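Local coordinates for flagellar motor switch protein FliG (Thermotoga maritima, PDB 3AJC), which probably forms part of the switch complex at the base of the flagellar basal body, which meets chemotaxis proteins and helps set the direction of rotation, at residues Gln15-Leu20 and Gly45-Glu50; Glu54-Ile59 and Lys108-Lys113. One frame throughout, in Å; residues are numbered along the deposited sequence.

Contact 1 of 2, residues Gln15-Leu20 and Gly45-Glu50; sequences QLVNFL and GALPEE
Val-17 sets its two methyl groups against the turn at Ala-46 and Leu-47, CG1 reaching both residues and CG2 only Ala-46. CG1, anti to the backbone N (chi1 170°), points between two partners: it lies 3.5 Å from the carbonyl O of Ala-46, a van der Waals touch on a polar atom, and 4.0 Å from CD2 of Leu-47. The other branch, CG2, meets Ala-46 methyl to methyl, with 3.8 Å between it and CB of Ala-46 at the more exposed margin. Leu-47 meets Val-17 at a slant. Its CG stands beside its own backbone N (chi1 -74°), a setting that carries the CD2 branch over to the helix although its first bond runs alongside the helix rather than at it. There CD2 also rests on Leu-20, one turn beyond Val-17, at 4.3 Å from CB of Leu-20. One methyl of the buried Leu-47 thus spans two residues of a single helix face. No hydrogen bond crosses between the two segments, and the contacts are of van der Waals kind. Beside this, Leu-16 and Leu-20 also touch Ile-43 of helix 37-46, extending the apolar seam. The example illustrates how a short helix can seat itself on the corner between two others: helix 14-21 packs where helix 37-46 gives way to helix 49-60, an arrangement suited to the all-helical, armadillo-like fold of the FliG middle domain.

Contact 2 of 2, residues Glu54-Ile59 and Lys108-Lys113; sequences EVLKRI and KKIMDK
Leu-56 and Ile-110 form the buried half of a helix-helix packing in which helix 49-60 of the all-helical middle domain lies against helix 104-117. The touch is lopsided: a single methyl, CG2 of Ile-110, faces the branch point of the leucine, 3.9 Å from CG of Leu-56 and 4.1 Å from its CB. With CG anti to the backbone N (chi1 -170°), Leu-56 reaches out toward that methyl, and the two side chains meet at an angle. Met-99 of helix 92-100 touches both residues, so the pair belongs to a wider core.

One turn past Ile-110, Lys-113 supplies the polar half. Its fully extended chain reaches across to Glu-54, whose own chain starts away from helix 104-117 and bends at chi2 (47°) to bring the carboxylate back; the two meet at about a right angle. Lys-57, on the same helix as Glu-54, takes the second oxygen, completing a three-residue salt-bridge network. With an alanine in place of Glu-54, the two ammonium groups, now 6.7 Å apart from NZ of Lys-57 to NZ of Lys-113, would probably lose the carboxylate that lies between them and be set free to turn away.

Each oxygen is gripped differently: NZ of Lys-113 donates nearly head-on to OE1 of Glu-54 at 2.9 Å, whereas NZ of Lys-57 approaches OE2 of Glu-54 from the syn side, 32° out of the carboxylate plane.

From the N terminus, helix 14-21 comes first, and contact 1 closes a largely helical excursion of 24 residues when the chain returns at 45-50. Only then does contact 2 open, at 54-59, to close a longer excursion of 48 residues at 108-113. The two therefore stand in series, neither nested nor crossed. Helix 49-60 links the two along the chain: it starts just after the turn used by contact 1, and its later turns serve contact 2. In this way the corner on which helix 14-21 sits is followed directly by the helix that packs on helix 104-117. Within 54-59, Arg-58 of the EHPQR motif, important for FliM interaction, hydrogen-bonds to Gln-26.

Contact 1 of 2, residues Gln15-Leu20 and Gly45-Glu50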
loop_
_atom_site.group_PDB
_atom_site.type_symbol
_atom_site.label_atom_id
_atom_site.label_comp_id
_atom_site.label_asym_id
_atom_site.label_seq_id
_atom_site.Cartn_x
_atom_site.Cartn_y
_atom_site.Cartn_z
ATOM N N GLN A 15 11.883 -24.439 -3.888
ATOM C CA GLN A 15 10.893 -25.512 -3.864
ATOM C C GLN A 15 9.557 -24.782 -3.689
ATOM O O GLN A 15 8.530 -25.217 -4.210
ATOM C CB GLN A 15 11.183 -26.506 -2.716
ATOM C CG GLN A 15 12.365 -26.187 -1.782
ATOM C CD GLN A 15 13.768 -26.268 -2.422
ATOM O OE1 GLN A 15 13.995 -27.009 -3.380
ATOM N NE2 GLN A 15 14.717 -25.514 -1.861
ATOM N N LEU A 16 9.582 -23.629 -3.022
ATOM C CA LEU A 16 8.351 -22.859 -2.858
ATOM C C LEU A 16 7.769 -22.434 -4.219
ATOM O O LEU A 16 6.602 -22.699 -4.516
ATOM C CB LEU A 16 8.578 -21.623 -1.971
ATOM C CG LEU A 16 7.317 -20.815 -1.598
ATOM C CD1 LEU A 16 6.151 -21.754 -1.301
ATOM C CD2 LEU A 16 7.598 -19.928 -0.389
ATOM N N VAL A 17 8.577 -21.764 -5.037
ATOM C CA VAL A 17 8.135 -21.328 -6.359
ATOM C C VAL A 17 7.855 -22.552 -7.225
ATOM O O VAL A 17 6.983 -22.528 -8.091
ATOM C CB VAL A 17 9.217 -20.467 -7.046
ATOM C CG1 VAL A 17 8.857 -20.225 -8.496
ATOM C CG2 VAL A 17 9.362 -19.148 -6.314
ATOM N N ASN A 18 8.596 -23.625 -6.972
ATOM C CA ASN A 18 8.448 -24.869 -7.720
ATOM C C ASN A 18 7.016 -25.411 -7.692
ATOM O O ASN A 18 6.463 -25.783 -8.727
ATOM C CB ASN A 18 9.403 -25.928 -7.159
ATOM C CG ASN A 18 9.322 -27.247 -7.909
ATOM O OD1 ASN A 18 9.789 -28.283 -7.423
ATOM N ND2 ASN A 18 8.738 -27.217 -9.104
ATOM N N PHE A 19 6.424 -25.458 -6.506
ATOM C CA PHE A 19 5.068 -25.972 -6.356
ATOM C C PHE A 19 3.995 -25.010 -6.850
ATOM O O PHE A 19 3.056 -25.425 -7.529
ATOM C CB PHE A 19 4.793 -26.315 -4.891
ATOM C CG PHE A 19 5.794 -27.263 -4.290
ATOM C CD1 PHE A 19 6.723 -26.814 -3.357
ATOM C CD2 PHE A 19 5.818 -28.602 -4.664
ATOM C CE1 PHE A 19 7.661 -27.683 -2.800
ATOM C CE2 PHE A 19 6.751 -29.480 -4.112
ATOM C CZ PHE A 19 7.676 -29.016 -3.180
ATOM N N LEU A 20 4.131 -23.731 -6.508
ATOM C CA LEU A 20 3.148 -22.728 -6.916
ATOM C C LEU A 20 3.050 -22.579 -8.431
ATOM O O LEU A 20 1.963 -22.368 -8.963
ATOM C CB LEU A 20 3.470 -21.368 -6.276
ATOM C CG LEU A 20 3.327 -21.246 -4.751
ATOM C CD1 LEU A 20 3.735 -19.853 -4.302
ATOM C CD2 LEU A 20 1.888 -21.521 -4.337
ATOM N N GLY A 45 7.622 -12.265 -8.166
ATOM C CA GLY A 45 8.633 -11.922 -9.148
ATOM C C GLY A 45 9.433 -13.114 -9.636
ATOM O O GLY A 45 10.081 -13.034 -10.676
ATOM N N ALA A 46 9.391 -14.216 -8.892
ATOM C CA ALA A 46 10.131 -15.409 -9.272
ATOM C C ALA A 46 9.252 -16.385 -10.034
ATOM O O ALA A 46 9.729 -17.429 -10.484
ATOM C CB ALA A 46 10.714 -16.084 -8.041
ATOM N N LEU A 47 7.969 -16.055 -10.175
ATOM C CA LEU A 47 7.048 -16.914 -10.910
ATOM C C LEU A 47 7.204 -16.713 -12.416
ATOM O O LEU A 47 7.715 -15.687 -12.873
ATOM C CB LEU A 47 5.597 -16.614 -10.529
ATOM C CG LEU A 47 5.106 -17.094 -9.163
ATOM C CD1 LEU A 47 3.654 -16.667 -8.975
ATOM C CD2 LEU A 47 5.237 -18.602 -9.065
ATOM N N PRO A 48 6.767 -17.697 -13.210
ATOM C CA PRO A 48 6.877 -17.567 -14.667
ATOM C C PRO A 48 6.181 -16.284 -15.118
ATOM O O PRO A 48 5.046 -16.005 -14.727
ATOM C CB PRO A 48 6.164 -18.819 -15.183
ATOM C CG PRO A 48 6.429 -19.830 -14.101
ATOM C CD PRO A 48 6.204 -19.007 -12.834
ATOM N N GLU A 49 6.875 -15.503 -15.931
ATOM C CA GLU A 49 6.349 -14.251 -16.452
ATOM C C GLU A 49 4.856 -14.306 -16.817
ATOM O O GLU A 49 4.095 -13.396 -16.475
ATOM C CB GLU A 49 7.199 -13.842 -17.664
ATOM C CG GLU A 49 6.444 -13.572 -18.956
ATOM C CD GLU A 49 5.993 -12.133 -19.064
ATOM O OE1 GLU A 49 5.133 -11.714 -18.257
ATOM O OE2 GLU A 49 6.509 -11.417 -19.953
ATOM N N GLU A 50 4.434 -15.376 -17.484
ATOM C CA GLU A 50 3.034 -15.513 -17.901
ATOM C C GLU A 50 1.987 -15.583 -16.786
ATOM O O GLU A 50 0.792 -15.435 -17.048
ATOM C CB GLU A 50 2.860 -16.732 -18.821
ATOM C CG GLU A 50 3.728 -17.924 -18.469
ATOM C CD GLU A 50 5.022 -17.945 -19.270
ATOM O OE1 GLU A 50 4.944 -18.097 -20.512
ATOM O OE2 GLU A 50 6.109 -17.805 -18.668
#

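Contact 2 of 2, residues Glu54-Ile59 and Lys108-Lys113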
loop_
_atom_site.group_PDB
_atom_site.type_symbol
_atom_site.label_atom_id
_atom_site.label_comp_id
_atom_site.label_asym_id
_atom_site.label_seq_id
_atom_site.Cartn_x
_atom_site.Cartn_y
_atom_site.Cartn_z
ATOM N N GLU A 54 -1.712 -11.981 -14.225
ATOM C CA GLU A 54 -2.950 -12.666 -13.877
ATOM C C GLU A 54 -3.041 -12.905 -12.364
ATOM O O GLU A 54 -4.072 -12.639 -11.744
ATOM C CB GLU A 54 -3.034 -13.991 -14.643
ATOM C CG GLU A 54 -4.273 -14.139 -15.541
ATOM C CD GLU A 54 -4.562 -12.905 -16.413
ATOM O OE1 GLU A 54 -3.613 -12.311 -16.982
ATOM O OE2 GLU A 54 -5.754 -12.539 -16.541
ATOM N N VAL A 55 -1.957 -13.395 -11.770
ATOM C CA VAL A 55 -1.939 -13.654 -10.330
ATOM C C VAL A 55 -2.110 -12.366 -9.535
ATOM O O VAL A 55 -2.805 -12.343 -8.518
ATOM C CB VAL A 55 -0.621 -14.332 -9.896
ATOM C CG1 VAL A 55 -0.433 -14.197 -8.389
ATOM C CG2 VAL A 55 -0.636 -15.809 -10.311
ATOM N N LEU A 56 -1.479 -11.292 -10.000
ATOM C CA LEU A 56 -1.571 -10.019 -9.296
ATOM C C LEU A 56 -3.014 -9.497 -9.380
ATOM O O LEU A 56 -3.555 -8.968 -8.400
ATOM C CB LEU A 56 -0.580 -9.003 -9.893
ATOM C CG LEU A 56 -0.366 -7.690 -9.124
ATOM C CD1 LEU A 56 -1.552 -6.740 -9.293
ATOM C CD2 LEU A 56 -0.145 -8.008 -7.653
ATOM N N LYS A 57 -3.635 -9.664 -10.547
ATOM C CA LYS A 57 -5.015 -9.218 -10.741
ATOM C C LYS A 57 -5.978 -9.998 -9.829
ATOM O O LYS A 57 -6.871 -9.407 -9.214
ATOM C CB LYS A 57 -5.426 -9.384 -12.203
ATOM C CG LYS A 57 -6.782 -8.772 -12.539
ATOM C CD LYS A 57 -7.130 -8.955 -14.009
ATOM C CE LYS A 57 -7.459 -10.409 -14.321
ATOM N NZ LYS A 57 -7.812 -10.613 -15.763
ATOM N N ARG A 58 -5.791 -11.314 -9.736
ATOM C CA ARG A 58 -6.635 -12.152 -8.891
ATOM C C ARG A 58 -6.474 -11.791 -7.419
ATOM O O ARG A 58 -7.406 -11.943 -6.626
ATOM C CB ARG A 58 -6.298 -13.627 -9.096
ATOM C CG ARG A 58 -6.894 -14.213 -10.357
ATOM C CD ARG A 58 -6.358 -15.605 -10.629
ATOM N NE ARG A 58 -6.905 -16.154 -11.866
ATOM C CZ ARG A 58 -8.158 -16.571 -12.006
ATOM N NH1 ARG A 58 -9.000 -16.512 -10.985
ATOM N NH2 ARG A 58 -8.574 -17.036 -13.177
ATOM N N ILE A 59 -5.287 -11.322 -7.046
ATOM C CA ILE A 59 -5.050 -10.931 -5.665
ATOM C C ILE A 59 -5.830 -9.644 -5.417
ATOM O O ILE A 59 -6.436 -9.451 -4.351
ATOM C CB ILE A 59 -3.545 -10.681 -5.394
ATOM C CG1 ILE A 59 -2.782 -12.014 -5.434
ATOM C CG2 ILE A 59 -3.363 -9.989 -4.044
ATOM C CD1 ILE A 59 -1.276 -11.891 -5.241
ATOM N N LYS A 108 6.592 -2.544 -13.285
ATOM C CA LYS A 108 6.235 -1.766 -14.467
ATOM C C LYS A 108 5.539 -2.620 -15.520
ATOM O O LYS A 108 4.592 -2.172 -16.156
ATOM C CB LYS A 108 7.478 -1.140 -15.083
ATOM C CG LYS A 108 7.527 0.370 -15.002
ATOM C CD LYS A 108 7.656 0.878 -13.567
ATOM C CE LYS A 108 7.967 2.373 -13.555
ATOM N NZ LYS A 108 8.069 2.910 -12.181
ATOM N N LYS A 109 6.008 -3.849 -15.706
ATOM C CA LYS A 109 5.399 -4.744 -16.687
ATOM C C LYS A 109 3.968 -5.130 -16.286
ATOM O O LYS A 109 3.070 -5.190 -17.127
ATOM C CB LYS A 109 6.238 -6.013 -16.840
ATOM C CG LYS A 109 7.632 -5.792 -17.415
ATOM C CD LYS A 109 8.361 -7.127 -17.544
ATOM C CE LYS A 109 9.679 -6.989 -18.273
ATOM N NZ LYS A 109 10.285 -8.340 -18.495
ATOM N N ILE A 110 3.760 -5.407 -15.005
ATOM C CA ILE A 110 2.432 -5.777 -14.540
ATOM C C ILE A 110 1.461 -4.593 -14.630
ATOM O O ILE A 110 0.289 -4.755 -14.989
ATOM C CB ILE A 110 2.469 -6.271 -13.079
ATOM C CG1 ILE A 110 3.248 -7.592 -12.999
ATOM C CG2 ILE A 110 1.053 -6.410 -12.549
ATOM C CD1 ILE A 110 3.387 -8.169 -11.592
ATOM N N MET A 111 1.961 -3.404 -14.296
ATOM C CA MET A 111 1.137 -2.207 -14.322
ATOM C C MET A 111 0.764 -1.827 -15.753
ATOM O O MET A 111 -0.377 -1.452 -16.014
ATOM C CB MET A 111 1.860 -1.045 -13.622
ATOM C CG MET A 111 1.025 0.240 -13.470
ATOM S SD MET A 111 -0.609 -0.014 -12.686
ATOM C CE MET A 111 -0.216 0.020 -10.868
ATOM N N ASP A 112 1.723 -1.924 -16.673
ATOM C CA ASP A 112 1.460 -1.605 -18.069
ATOM C C ASP A 112 0.386 -2.529 -18.628
ATOM O O ASP A 112 -0.499 -2.090 -19.354
ATOM C CB ASP A 112 2.732 -1.734 -18.918
ATOM C CG ASP A 112 3.676 -0.552 -18.743
ATOM O OD1 ASP A 112 3.263 0.469 -18.139
ATOM O OD2 ASP A 112 4.828 -0.644 -19.221
ATOM N N LYS A 113 0.460 -3.810 -18.294
ATOM C CA LYS A 113 -0.542 -4.737 -18.784
ATOM C C LYS A 113 -1.916 -4.437 -18.184
ATOM O O LYS A 113 -2.917 -4.448 -18.895
ATOM C CB LYS A 113 -0.163 -6.190 -18.478
ATOM C CG LYS A 113 -1.098 -7.172 -19.179
ATOM C CD LYS A 113 -0.959 -8.599 -18.691
ATOM C CE LYS A 113 -1.853 -9.548 -19.491
ATOM N NZ LYS A 113 -1.889 -10.926 -18.902
#